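Side-chain contact in galactose mutarotase-like protein (Clostridium acetobutylicum, PDB 3OS7), which probably binds a carbohydrate and may interconvert the alpha and beta anomers of an aldose sugar as an aldose 1-epimerase: residues L43-T46 with N47-V50. Numbering follows the deposited sequence.
Sequences LKDT and NKGV
A beta-hairpin turn with a G1 beta bulge joins strand 39-45 to the short strand 50-51; Gly-49 and Val-50 both lie opposite Asp-45, the last residue of strand 39-45. Asp-45 and Val-50 form an antiparallel hydrogen-bonded pair: Asp-45 N gives a nearly straight bond to Val-50 O (2.8 Å), and Val-50 N returns one to Asp-45 O (3.2 Å). Gly-49 takes the bulge position, its phi of 71° giving the left-handed conformation usual for the first residue of a G1 bulge. Inside the turn, Lys-48 N bonds weakly to Asp-45 O, as does Gly-49 N to Thr-46 O. The Asp-45 carboxylate adds a side-chain tie: chi1 of -177° sets CG beside its own carbonyl carbon, the carboxylate follows the chain into the turn, and Asp-45 OD1 accepts Lys-48 N at 3.2 Å from above the carboxylate plane. The extended Lys-48 chain runs obliquely across this carboxylate, Lys-48 CD lying 3.5 Å from Asp-45 OD2. Lys-48 NZ is 4.5 Å from Asp-45 OD2, too far for a salt bridge, and one water spans them, donating to Asp-45 OD2 (2.7 Å) and accepting from Lys-48 NZ (3.0 Å). Asp-45 and Val-50 share one sheet face, where both side chains touch Ile-338 of strand 329-340; Lys-44 bonds through its backbone to Glu-29 of strand 28-33.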
loop_
_atom_site.group_PDB
_atom_site.type_symbol
_atom_site.label_atom_id
_atom_site.label_comp_id
_atom_site.label_asym_id
_atom_site.label_seq_id
_atom_site.Cartn_x
_atom_site.Cartn_y
_atom_site.Cartn_z
ATOM N N LEU A 43 1.427 13.365 1.532
ATOM C CA LEU A 43 2.277 13.390 2.726
ATOM C C LEU A 43 3.499 14.227 2.374
ATOM O O LEU A 43 4.281 13.847 1.485
ATOM C CB LEU A 43 2.740 12.011 3.126
ATOM C CG LEU A 43 3.696 11.986 4.329
ATOM C CD1 LEU A 43 3.018 12.524 5.629
ATOM C CD2 LEU A 43 4.277 10.600 4.542
ATOM N N LYS A 44 3.619 15.397 2.987
ATOM C CA LYS A 44 4.701 16.297 2.603
ATOM C C LYS A 44 5.390 16.892 3.812
ATOM O O LYS A 44 4.857 16.857 4.913
ATOM C CB LYS A 44 4.171 17.390 1.675
ATOM C CG LYS A 44 3.086 18.238 2.268
ATOM C CD LYS A 44 2.407 19.123 1.204
ATOM C CE LYS A 44 1.512 20.136 1.881
ATOM N NZ LYS A 44 1.021 21.172 0.934
ATOM N N ASP A 45 6.572 17.441 3.591
ATOM C CA ASP A 45 7.301 18.259 4.594
ATOM C C ASP A 45 7.604 19.554 3.860
ATOM O O ASP A 45 8.563 19.621 3.089
ATOM C CB ASP A 45 8.587 17.542 5.054
ATOM C CG ASP A 45 9.383 18.318 6.165
ATOM O OD1 ASP A 45 9.448 19.555 6.138
ATOM O OD2 ASP A 45 9.964 17.660 7.071
ATOM N N THR A 46 6.766 20.565 4.051
ATOM C CA THR A 46 6.862 21.766 3.218
ATOM C C THR A 46 8.209 22.496 3.432
ATOM O O THR A 46 8.773 23.033 2.479
ATOM C CB THR A 46 5.665 22.721 3.432
ATOM O OG1 THR A 46 5.589 23.086 4.807
ATOM C CG2 THR A 46 4.358 22.043 3.024
ATOM N N ASN A 47 8.749 22.469 4.651
ATOM C CA ASN A 47 10.035 23.139 4.905
ATOM C C ASN A 47 11.219 22.444 4.222
ATOM O O ASN A 47 12.220 23.081 3.935
ATOM C CB ASN A 47 10.312 23.257 6.408
ATOM C CG ASN A 47 9.428 24.307 7.095
ATOM O OD1 ASN A 47 8.876 25.213 6.452
ATOM N ND2 ASN A 47 9.290 24.181 8.413
ATOM N N LYS A 48 11.122 21.137 3.985
ATOM C CA LYS A 48 12.161 20.430 3.233
ATOM C C LYS A 48 11.876 20.428 1.738
ATOM O O LYS A 48 12.725 20.043 0.951
ATOM C CB LYS A 48 12.316 18.998 3.741
ATOM C CG LYS A 48 12.867 18.902 5.148
ATOM C CD LYS A 48 13.132 17.453 5.504
ATOM C CE LYS A 48 13.628 17.301 6.939
ATOM N NZ LYS A 48 14.081 15.891 7.200
ATOM N N GLY A 49 10.677 20.849 1.353
ATOM C CA GLY A 49 10.266 20.832 -0.030
ATOM C C GLY A 49 10.012 19.433 -0.577
ATOM O O GLY A 49 10.160 19.202 -1.784
ATOM N N VAL A 50 9.640 18.499 0.294
ATOM C CA VAL A 50 9.486 17.098 -0.112
ATOM C C VAL A 50 8.008 16.760 -0.097
ATOM O O VAL A 50 7.301 17.097 0.876
ATOM C CB VAL A 50 10.254 16.141 0.797
ATOM C CG1 VAL A 50 9.893 14.683 0.493
ATOM C CG2 VAL A 50 11.772 16.373 0.661
HETATM O O HOH W 1 11.119 15.316 7.617
#